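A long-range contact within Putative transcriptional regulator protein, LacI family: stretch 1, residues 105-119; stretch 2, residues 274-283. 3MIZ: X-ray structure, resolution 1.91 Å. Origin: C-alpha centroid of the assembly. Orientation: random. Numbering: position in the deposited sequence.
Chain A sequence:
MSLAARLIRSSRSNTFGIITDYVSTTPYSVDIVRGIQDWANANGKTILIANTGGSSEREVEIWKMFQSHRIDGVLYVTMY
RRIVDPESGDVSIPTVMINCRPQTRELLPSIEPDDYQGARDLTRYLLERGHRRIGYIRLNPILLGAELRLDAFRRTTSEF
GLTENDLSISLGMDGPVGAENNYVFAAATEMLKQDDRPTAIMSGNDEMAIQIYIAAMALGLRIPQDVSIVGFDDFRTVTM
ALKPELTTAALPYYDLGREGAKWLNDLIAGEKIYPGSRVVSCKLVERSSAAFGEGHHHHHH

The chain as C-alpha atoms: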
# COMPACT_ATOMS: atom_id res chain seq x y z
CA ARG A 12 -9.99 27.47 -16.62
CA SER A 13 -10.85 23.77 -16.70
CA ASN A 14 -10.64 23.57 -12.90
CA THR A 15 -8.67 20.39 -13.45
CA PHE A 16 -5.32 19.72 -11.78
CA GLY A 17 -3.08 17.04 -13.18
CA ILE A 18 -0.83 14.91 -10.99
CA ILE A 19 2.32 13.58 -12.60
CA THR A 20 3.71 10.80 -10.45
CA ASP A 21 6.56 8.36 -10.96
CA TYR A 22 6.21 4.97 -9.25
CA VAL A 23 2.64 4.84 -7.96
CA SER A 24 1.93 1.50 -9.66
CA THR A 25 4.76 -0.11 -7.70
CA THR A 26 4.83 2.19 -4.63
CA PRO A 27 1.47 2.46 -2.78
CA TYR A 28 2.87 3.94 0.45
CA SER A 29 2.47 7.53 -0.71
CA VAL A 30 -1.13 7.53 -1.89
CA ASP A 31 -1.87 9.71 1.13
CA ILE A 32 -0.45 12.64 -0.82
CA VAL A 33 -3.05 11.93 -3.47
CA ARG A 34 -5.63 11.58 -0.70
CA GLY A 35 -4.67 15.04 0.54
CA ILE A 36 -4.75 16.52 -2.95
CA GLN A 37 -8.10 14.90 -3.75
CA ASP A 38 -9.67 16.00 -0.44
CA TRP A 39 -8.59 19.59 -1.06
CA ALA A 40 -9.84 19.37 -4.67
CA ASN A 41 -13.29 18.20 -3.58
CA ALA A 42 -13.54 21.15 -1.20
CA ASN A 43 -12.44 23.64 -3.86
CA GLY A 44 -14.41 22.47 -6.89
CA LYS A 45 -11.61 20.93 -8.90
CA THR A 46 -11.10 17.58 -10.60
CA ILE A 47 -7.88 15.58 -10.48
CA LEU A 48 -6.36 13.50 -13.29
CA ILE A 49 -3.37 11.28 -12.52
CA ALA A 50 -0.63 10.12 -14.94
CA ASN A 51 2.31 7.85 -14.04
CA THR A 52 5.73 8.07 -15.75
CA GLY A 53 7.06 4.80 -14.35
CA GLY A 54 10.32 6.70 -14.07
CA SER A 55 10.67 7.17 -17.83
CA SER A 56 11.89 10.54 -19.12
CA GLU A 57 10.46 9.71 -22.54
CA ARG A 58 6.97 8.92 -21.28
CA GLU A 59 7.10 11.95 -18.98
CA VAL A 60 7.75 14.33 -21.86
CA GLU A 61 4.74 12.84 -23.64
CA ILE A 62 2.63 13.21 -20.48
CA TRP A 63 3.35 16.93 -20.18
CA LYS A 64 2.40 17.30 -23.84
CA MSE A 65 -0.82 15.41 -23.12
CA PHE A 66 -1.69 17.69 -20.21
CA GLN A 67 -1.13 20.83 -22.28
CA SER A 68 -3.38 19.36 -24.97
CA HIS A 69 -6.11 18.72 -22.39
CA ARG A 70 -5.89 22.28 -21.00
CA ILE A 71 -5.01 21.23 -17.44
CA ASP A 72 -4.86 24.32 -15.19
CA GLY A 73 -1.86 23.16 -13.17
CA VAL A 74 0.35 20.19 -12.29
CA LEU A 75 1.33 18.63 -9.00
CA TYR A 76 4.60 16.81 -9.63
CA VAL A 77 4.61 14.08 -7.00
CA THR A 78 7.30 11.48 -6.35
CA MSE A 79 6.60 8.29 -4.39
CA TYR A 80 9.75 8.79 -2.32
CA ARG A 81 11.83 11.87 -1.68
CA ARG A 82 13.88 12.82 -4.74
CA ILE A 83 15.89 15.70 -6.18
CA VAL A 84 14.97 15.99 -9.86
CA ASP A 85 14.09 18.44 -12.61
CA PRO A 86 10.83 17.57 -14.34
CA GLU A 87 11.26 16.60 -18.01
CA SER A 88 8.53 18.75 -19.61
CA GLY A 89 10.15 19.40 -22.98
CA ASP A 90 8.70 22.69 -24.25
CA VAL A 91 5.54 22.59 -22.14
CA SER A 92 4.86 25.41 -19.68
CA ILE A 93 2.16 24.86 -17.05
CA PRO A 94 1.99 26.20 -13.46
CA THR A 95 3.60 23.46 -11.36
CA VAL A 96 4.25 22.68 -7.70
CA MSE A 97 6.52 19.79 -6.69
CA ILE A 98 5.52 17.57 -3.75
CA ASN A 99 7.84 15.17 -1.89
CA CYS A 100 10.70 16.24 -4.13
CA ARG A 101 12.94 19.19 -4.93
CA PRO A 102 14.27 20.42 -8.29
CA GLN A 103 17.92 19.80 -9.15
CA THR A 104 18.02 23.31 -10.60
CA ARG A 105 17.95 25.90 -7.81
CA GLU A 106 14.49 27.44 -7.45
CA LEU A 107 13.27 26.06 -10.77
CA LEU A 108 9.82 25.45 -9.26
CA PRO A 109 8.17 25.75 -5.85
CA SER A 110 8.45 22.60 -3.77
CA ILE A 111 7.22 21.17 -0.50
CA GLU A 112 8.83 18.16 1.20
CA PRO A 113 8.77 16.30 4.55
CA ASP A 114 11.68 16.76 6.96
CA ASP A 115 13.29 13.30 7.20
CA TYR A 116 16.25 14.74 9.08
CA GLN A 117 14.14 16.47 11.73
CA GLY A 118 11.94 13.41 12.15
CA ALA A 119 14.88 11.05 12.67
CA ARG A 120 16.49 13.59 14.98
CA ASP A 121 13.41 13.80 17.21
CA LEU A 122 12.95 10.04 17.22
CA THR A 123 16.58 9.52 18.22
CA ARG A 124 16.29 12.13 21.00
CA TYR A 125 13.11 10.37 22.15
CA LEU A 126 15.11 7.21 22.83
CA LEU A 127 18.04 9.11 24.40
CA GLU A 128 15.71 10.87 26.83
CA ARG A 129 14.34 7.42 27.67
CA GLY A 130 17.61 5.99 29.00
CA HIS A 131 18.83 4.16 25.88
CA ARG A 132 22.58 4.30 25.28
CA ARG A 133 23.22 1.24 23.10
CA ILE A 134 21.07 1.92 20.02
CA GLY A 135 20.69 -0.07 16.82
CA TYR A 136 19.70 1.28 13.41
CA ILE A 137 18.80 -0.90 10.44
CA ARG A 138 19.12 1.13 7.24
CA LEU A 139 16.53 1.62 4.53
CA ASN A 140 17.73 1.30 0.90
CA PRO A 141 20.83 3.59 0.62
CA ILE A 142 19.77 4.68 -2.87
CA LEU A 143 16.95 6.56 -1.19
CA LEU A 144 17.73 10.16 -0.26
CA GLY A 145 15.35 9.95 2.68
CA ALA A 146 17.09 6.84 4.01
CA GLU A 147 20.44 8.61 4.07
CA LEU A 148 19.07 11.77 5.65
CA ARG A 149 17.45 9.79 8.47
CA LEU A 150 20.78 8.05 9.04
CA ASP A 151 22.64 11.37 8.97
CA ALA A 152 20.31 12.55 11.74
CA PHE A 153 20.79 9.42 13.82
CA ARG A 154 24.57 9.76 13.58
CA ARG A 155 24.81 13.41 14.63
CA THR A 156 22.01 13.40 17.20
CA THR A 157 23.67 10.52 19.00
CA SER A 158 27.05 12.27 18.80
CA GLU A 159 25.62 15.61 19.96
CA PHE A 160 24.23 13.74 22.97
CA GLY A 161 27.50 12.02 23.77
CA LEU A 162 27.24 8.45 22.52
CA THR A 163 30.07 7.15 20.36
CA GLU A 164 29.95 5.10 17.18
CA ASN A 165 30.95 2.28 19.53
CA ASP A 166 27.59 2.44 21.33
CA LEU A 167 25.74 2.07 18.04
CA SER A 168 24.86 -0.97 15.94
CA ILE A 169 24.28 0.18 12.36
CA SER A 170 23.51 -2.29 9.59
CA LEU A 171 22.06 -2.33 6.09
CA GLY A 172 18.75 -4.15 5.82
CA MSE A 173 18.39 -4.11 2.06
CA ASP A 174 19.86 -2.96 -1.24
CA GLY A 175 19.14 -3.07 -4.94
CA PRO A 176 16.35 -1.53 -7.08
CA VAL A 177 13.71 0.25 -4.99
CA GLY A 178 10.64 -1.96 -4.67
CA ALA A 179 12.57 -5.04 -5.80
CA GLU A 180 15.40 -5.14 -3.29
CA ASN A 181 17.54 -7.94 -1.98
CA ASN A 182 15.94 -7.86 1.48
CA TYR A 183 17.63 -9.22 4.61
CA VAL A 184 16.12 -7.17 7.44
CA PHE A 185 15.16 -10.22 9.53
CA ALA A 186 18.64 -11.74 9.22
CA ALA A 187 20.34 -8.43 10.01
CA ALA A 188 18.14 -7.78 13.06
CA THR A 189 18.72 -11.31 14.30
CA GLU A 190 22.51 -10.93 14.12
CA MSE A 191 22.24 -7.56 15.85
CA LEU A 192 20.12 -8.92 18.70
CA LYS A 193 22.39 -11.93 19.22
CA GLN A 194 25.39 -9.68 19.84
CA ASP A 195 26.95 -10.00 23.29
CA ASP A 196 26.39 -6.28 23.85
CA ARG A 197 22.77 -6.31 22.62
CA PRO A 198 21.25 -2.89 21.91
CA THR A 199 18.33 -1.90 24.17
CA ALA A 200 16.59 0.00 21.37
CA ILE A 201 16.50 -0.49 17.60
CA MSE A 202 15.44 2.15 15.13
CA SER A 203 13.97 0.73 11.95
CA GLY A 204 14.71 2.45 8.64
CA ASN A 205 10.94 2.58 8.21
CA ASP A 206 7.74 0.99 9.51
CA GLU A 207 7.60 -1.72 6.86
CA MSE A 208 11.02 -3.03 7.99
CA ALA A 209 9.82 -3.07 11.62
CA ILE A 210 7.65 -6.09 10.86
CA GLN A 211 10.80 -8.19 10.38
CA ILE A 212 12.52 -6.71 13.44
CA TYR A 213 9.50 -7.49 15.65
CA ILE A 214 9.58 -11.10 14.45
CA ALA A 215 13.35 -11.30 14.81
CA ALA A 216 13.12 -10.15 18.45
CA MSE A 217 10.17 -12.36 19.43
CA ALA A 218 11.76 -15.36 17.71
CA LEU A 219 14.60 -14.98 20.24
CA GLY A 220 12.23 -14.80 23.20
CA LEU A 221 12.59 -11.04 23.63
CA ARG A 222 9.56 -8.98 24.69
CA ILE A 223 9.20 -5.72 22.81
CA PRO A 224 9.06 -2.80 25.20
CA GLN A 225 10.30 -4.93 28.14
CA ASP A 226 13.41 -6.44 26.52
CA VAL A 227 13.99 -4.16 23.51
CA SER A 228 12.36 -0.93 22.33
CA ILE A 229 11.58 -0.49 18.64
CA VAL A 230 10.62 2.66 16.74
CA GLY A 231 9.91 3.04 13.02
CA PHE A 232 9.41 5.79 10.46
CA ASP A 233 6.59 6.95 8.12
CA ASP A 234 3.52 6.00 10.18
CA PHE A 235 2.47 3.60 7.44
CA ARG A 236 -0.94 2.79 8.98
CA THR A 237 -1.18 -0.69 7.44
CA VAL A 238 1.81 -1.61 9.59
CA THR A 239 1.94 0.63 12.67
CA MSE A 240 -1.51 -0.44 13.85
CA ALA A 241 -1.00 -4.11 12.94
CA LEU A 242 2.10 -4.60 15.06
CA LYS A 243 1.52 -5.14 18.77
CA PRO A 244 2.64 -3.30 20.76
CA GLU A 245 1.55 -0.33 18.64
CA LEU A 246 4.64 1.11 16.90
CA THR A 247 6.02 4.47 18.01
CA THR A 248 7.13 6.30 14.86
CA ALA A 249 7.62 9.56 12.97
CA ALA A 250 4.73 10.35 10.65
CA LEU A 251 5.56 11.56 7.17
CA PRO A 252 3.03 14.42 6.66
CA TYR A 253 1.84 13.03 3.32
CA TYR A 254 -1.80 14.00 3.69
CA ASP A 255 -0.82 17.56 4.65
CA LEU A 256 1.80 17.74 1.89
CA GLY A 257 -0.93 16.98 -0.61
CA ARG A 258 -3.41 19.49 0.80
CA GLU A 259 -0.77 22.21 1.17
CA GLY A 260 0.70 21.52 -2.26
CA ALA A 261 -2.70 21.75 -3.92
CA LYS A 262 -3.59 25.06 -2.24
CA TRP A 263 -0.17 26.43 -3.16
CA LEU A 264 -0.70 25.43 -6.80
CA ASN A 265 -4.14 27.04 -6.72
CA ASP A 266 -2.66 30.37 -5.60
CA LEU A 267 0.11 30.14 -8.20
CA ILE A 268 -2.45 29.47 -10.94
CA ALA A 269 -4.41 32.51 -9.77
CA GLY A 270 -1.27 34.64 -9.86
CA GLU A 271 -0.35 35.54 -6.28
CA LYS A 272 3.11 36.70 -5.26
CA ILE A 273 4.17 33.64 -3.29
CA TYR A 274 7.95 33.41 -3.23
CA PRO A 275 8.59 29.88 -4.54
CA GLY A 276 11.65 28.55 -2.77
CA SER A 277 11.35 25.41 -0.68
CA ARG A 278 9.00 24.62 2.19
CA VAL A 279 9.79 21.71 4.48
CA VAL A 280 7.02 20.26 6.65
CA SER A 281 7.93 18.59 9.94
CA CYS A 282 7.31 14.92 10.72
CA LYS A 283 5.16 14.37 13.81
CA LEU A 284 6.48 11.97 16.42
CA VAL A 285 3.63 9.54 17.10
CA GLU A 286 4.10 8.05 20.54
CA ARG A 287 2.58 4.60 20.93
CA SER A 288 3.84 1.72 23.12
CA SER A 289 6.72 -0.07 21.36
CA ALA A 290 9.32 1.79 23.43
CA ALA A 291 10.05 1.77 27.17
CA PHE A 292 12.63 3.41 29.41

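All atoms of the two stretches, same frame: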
# COMPACT_ATOMS: atom_id res chain seq x y z
N ARG A 105 18.33 24.97 -8.87
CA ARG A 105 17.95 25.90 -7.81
C ARG A 105 16.75 26.78 -8.15
O ARG A 105 16.75 27.52 -9.13
CB ARG A 105 19.13 26.79 -7.44
CG ARG A 105 18.83 27.80 -6.34
CD ARG A 105 20.08 28.61 -5.96
NE ARG A 105 20.46 29.56 -7.00
CZ ARG A 105 19.78 30.67 -7.27
NH1 ARG A 105 18.69 30.98 -6.59
NH2 ARG A 105 20.20 31.48 -8.24
N GLU A 106 15.72 26.67 -7.31
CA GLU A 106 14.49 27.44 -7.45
C GLU A 106 13.80 27.36 -8.80
O GLU A 106 13.18 28.33 -9.24
CB GLU A 106 14.75 28.91 -7.10
CG GLU A 106 15.46 29.11 -5.77
CD GLU A 106 15.26 30.50 -5.21
OE1 GLU A 106 14.14 30.80 -4.76
OE2 GLU A 106 16.23 31.30 -5.23
N LEU A 107 13.92 26.22 -9.47
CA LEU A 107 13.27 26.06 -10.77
C LEU A 107 11.75 26.12 -10.61
O LEU A 107 11.04 26.71 -11.43
CB LEU A 107 13.67 24.72 -11.41
CG LEU A 107 13.20 24.48 -12.84
CD1 LEU A 107 13.93 25.41 -13.80
CD2 LEU A 107 13.46 23.03 -13.21
N LEU A 108 11.26 25.50 -9.54
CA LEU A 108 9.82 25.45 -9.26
C LEU A 108 9.59 25.39 -7.76
O LEU A 108 10.48 24.99 -7.01
CB LEU A 108 9.22 24.18 -9.85
CG LEU A 108 9.18 23.99 -11.36
CD1 LEU A 108 8.92 22.52 -11.68
CD2 LEU A 108 8.10 24.89 -11.95
N PRO A 109 8.40 25.81 -7.29
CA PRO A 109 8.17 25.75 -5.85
C PRO A 109 8.08 24.28 -5.45
O PRO A 109 7.67 23.43 -6.24
CB PRO A 109 6.84 26.49 -5.67
CG PRO A 109 6.17 26.32 -7.00
CD PRO A 109 7.30 26.51 -7.97
N SER A 110 8.48 23.98 -4.22
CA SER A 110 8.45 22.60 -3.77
C SER A 110 8.17 22.50 -2.29
O SER A 110 8.50 23.40 -1.51
CB SER A 110 9.78 21.91 -4.08
OG SER A 110 10.85 22.55 -3.41
N ILE A 111 7.53 21.40 -1.90
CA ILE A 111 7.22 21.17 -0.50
C ILE A 111 7.55 19.71 -0.21
O ILE A 111 7.09 18.80 -0.92
CB ILE A 111 5.74 21.53 -0.22
CG1 ILE A 111 5.46 21.45 1.28
CG2 ILE A 111 4.81 20.63 -1.02
CD1 ILE A 111 4.15 22.14 1.71
N GLU A 112 8.37 19.49 0.81
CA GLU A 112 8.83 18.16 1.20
C GLU A 112 8.74 17.93 2.70
O GLU A 112 8.63 18.88 3.48
CB GLU A 112 10.30 17.99 0.85
CG GLU A 112 10.70 18.18 -0.60
CD GLU A 112 12.20 18.34 -0.72
OE1 GLU A 112 12.70 19.45 -0.45
OE2 GLU A 112 12.88 17.35 -1.05
N PRO A 113 8.83 16.66 3.13
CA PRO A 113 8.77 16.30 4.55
C PRO A 113 10.20 16.42 5.07
O PRO A 113 11.16 16.34 4.30
CB PRO A 113 8.29 14.85 4.50
CG PRO A 113 8.99 14.32 3.29
CD PRO A 113 8.79 15.45 2.28
N ASP A 114 10.35 16.61 6.38
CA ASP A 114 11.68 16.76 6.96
C ASP A 114 12.20 15.46 7.58
O ASP A 114 12.12 15.27 8.80
CB ASP A 114 11.65 17.86 8.02
CG ASP A 114 13.01 18.47 8.28
OD1 ASP A 114 14.02 17.76 8.16
OD2 ASP A 114 13.05 19.67 8.62
N ASP A 115 12.73 14.57 6.75
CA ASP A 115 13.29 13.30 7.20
C ASP A 115 14.33 13.48 8.30
O ASP A 115 14.36 12.74 9.28
CB ASP A 115 13.95 12.57 6.03
CG ASP A 115 12.95 12.06 5.04
OD1 ASP A 115 12.59 10.87 5.13
OD2 ASP A 115 12.50 12.85 4.19
N TYR A 116 15.19 14.47 8.12
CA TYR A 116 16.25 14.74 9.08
C TYR A 116 15.68 15.10 10.45
O TYR A 116 16.08 14.53 11.47
CB TYR A 116 17.14 15.87 8.55
CG TYR A 116 18.41 16.06 9.35
CD1 TYR A 116 19.56 15.34 9.03
CD2 TYR A 116 18.45 16.91 10.45
CE1 TYR A 116 20.72 15.48 9.79
CE2 TYR A 116 19.60 17.06 11.20
CZ TYR A 116 20.73 16.34 10.87
OH TYR A 116 21.88 16.48 11.62
N GLN A 117 14.75 16.04 10.48
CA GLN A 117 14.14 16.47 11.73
C GLN A 117 13.42 15.30 12.41
O GLN A 117 13.55 15.09 13.61
CB GLN A 117 13.16 17.62 11.47
CG GLN A 117 12.15 17.88 12.58
CD GLN A 117 10.89 17.06 12.40
OE1 GLN A 117 10.35 16.97 11.30
NE2 GLN A 117 10.40 16.45 13.49
N GLY A 118 12.67 14.54 11.61
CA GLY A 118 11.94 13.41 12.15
C GLY A 118 12.85 12.38 12.81
O GLY A 118 12.56 11.92 13.91
N ALA A 119 13.94 12.03 12.13
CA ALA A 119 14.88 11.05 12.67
C ALA A 119 15.59 11.62 13.89
O ALA A 119 15.91 10.88 14.84
CB ALA A 119 15.89 10.63 11.61
N TYR A 274 6.57 33.77 -2.98
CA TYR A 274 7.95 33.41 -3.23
C TYR A 274 8.04 31.89 -3.27
O TYR A 274 7.70 31.22 -2.30
CB TYR A 274 8.86 33.96 -2.13
CG TYR A 274 9.14 35.45 -2.25
CD1 TYR A 274 9.81 35.96 -3.36
CD2 TYR A 274 8.76 36.33 -1.24
CE1 TYR A 274 10.09 37.33 -3.47
CE2 TYR A 274 9.03 37.70 -1.34
CZ TYR A 274 9.70 38.19 -2.45
OH TYR A 274 9.98 39.53 -2.56
N PRO A 275 8.48 31.33 -4.41
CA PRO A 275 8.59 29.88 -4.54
C PRO A 275 9.47 29.28 -3.46
O PRO A 275 9.00 28.98 -2.36
CB PRO A 275 9.18 29.70 -5.94
CG PRO A 275 9.98 30.95 -6.14
CD PRO A 275 9.06 32.01 -5.59
N GLY A 276 10.76 29.11 -3.76
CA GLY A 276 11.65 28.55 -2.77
C GLY A 276 11.12 27.22 -2.28
O GLY A 276 10.14 26.69 -2.81
N SER A 277 11.75 26.69 -1.24
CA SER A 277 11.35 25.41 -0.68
C SER A 277 10.73 25.49 0.70
O SER A 277 11.17 26.25 1.56
CB SER A 277 12.58 24.49 -0.63
OG SER A 277 12.31 23.32 0.12
N ARG A 278 9.68 24.70 0.90
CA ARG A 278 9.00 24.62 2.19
C ARG A 278 9.27 23.20 2.67
O ARG A 278 9.23 22.26 1.88
CB ARG A 278 7.49 24.79 2.05
CG ARG A 278 7.01 26.16 1.66
CD ARG A 278 5.50 26.13 1.53
NE ARG A 278 4.93 27.43 1.24
CZ ARG A 278 3.62 27.65 1.11
NH1 ARG A 278 2.77 26.64 1.25
NH2 ARG A 278 3.17 28.87 0.86
N VAL A 279 9.56 23.04 3.95
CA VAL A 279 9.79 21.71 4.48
C VAL A 279 8.86 21.53 5.67
O VAL A 279 8.92 22.29 6.64
CB VAL A 279 11.26 21.51 4.91
CG1 VAL A 279 11.48 20.07 5.31
CG2 VAL A 279 12.19 21.87 3.76
N VAL A 280 7.99 20.53 5.58
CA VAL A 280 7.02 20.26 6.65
C VAL A 280 7.55 19.20 7.62
O VAL A 280 8.02 18.15 7.22
CB VAL A 280 5.68 19.78 6.05
CG1 VAL A 280 4.69 19.49 7.18
CG2 VAL A 280 5.13 20.84 5.11
N SER A 281 7.45 19.50 8.91
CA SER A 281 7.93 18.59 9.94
C SER A 281 7.20 17.25 9.99
O SER A 281 6.07 17.12 9.54
CB SER A 281 7.82 19.27 11.31
OG SER A 281 6.48 19.61 11.60
N CYS A 282 7.88 16.25 10.55
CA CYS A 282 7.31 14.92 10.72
C CYS A 282 6.90 14.84 12.19
O CYS A 282 7.71 15.14 13.07
CB CYS A 282 8.35 13.85 10.42
SG CYS A 282 8.87 13.79 8.69
N LYS A 283 5.66 14.46 12.44
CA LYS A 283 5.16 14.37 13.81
C LYS A 283 5.54 13.07 14.49
O LYS A 283 5.32 11.99 13.95
CB LYS A 283 3.64 14.51 13.82
CG LYS A 283 3.13 15.87 13.38
CD LYS A 283 1.60 15.90 13.34
CE LYS A 283 1.08 17.28 12.95
NZ LYS A 283 -0.40 17.29 12.83
O HOH W 1 11.90 24.68 -4.82

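Two segments more than 160 residues apart in sequence meet here as neighbouring parallel β-strands, 110-113 and 277-280, and the pairing is then carried on by side chain. Along stretch 2 the contact opens at Pro275, whose ring packs on that of Pro109 with the two CB atoms 4.0 Å apart. Such compact, apolar rings can meet closely without leaving a side-chain polar group unsatisfied.

Gly276 has a phi of 54°, a value that by itself favours glycine. Its carbonyl starts the ladder with a weak bond, Ser110 N to Gly276 O at 3.5 Å. A water bridges this edge: it donates to Leu108 O at 2.6 Å and, weakly, to Gly276 O at 3.3 Å, and it lies 2.8 Å from Ser110 OG in a further hydrogen bond, a reach that suits a small hydroxyl side chain. The amide Gly276 N, by contrast, is buried by the contact without a partner.

Ser277 pairs with Ser110, their side chains on the same face of the sheet. Arg278 then supplies both of its backbone polar groups, as a parallel ladder requires: Arg278 N donates to Ser110 O at 3.0 Å, and Arg278 O accepts from Glu112 N at 3.1 Å. The aliphatic base of the arginine lies alongside Ile111, its CB 4.0 Å from Ile111 CG1, while the extended chain carries the guanidinium away.

Val279 turns to the other face, shared with Glu112, and its CG1 packs 3.5 Å from Asp114 CB. Val280 returns to the face of Ile111 and Pro113; its CG2 meets Ile111 CD1 at 3.8 Å. Its backbone continues the ladder, with Val280 N to Glu112 O at 2.7 Å and Asp114 N to Val280 O at 2.9 Å. Pro113, lacking an amide hydrogen, fits between these bonds because the ladder asks no donor of it.

Beyond the strands, Asp114 caps the helix, its OD1 accepting from Gln117 N at 3.0 Å. From the first turn of that helix, Gln117 reaches across past Ser281, its OE1 3.4 Å from Ser281 CB, and uses both ends of its amide on Cys282: Cys282 N donates to Gln117 OE1 at 2.7 Å, and Gln117 NE2 donates to Cys282 O at 3.0 Å. Glutamine suits this role because its amide offers both an acceptor and a donor, imitating a strand's backbone. Cys282 itself is buried against Gly118, whose CA is 4.0 Å from Cys282 CB; the bare glycine permits this close approach.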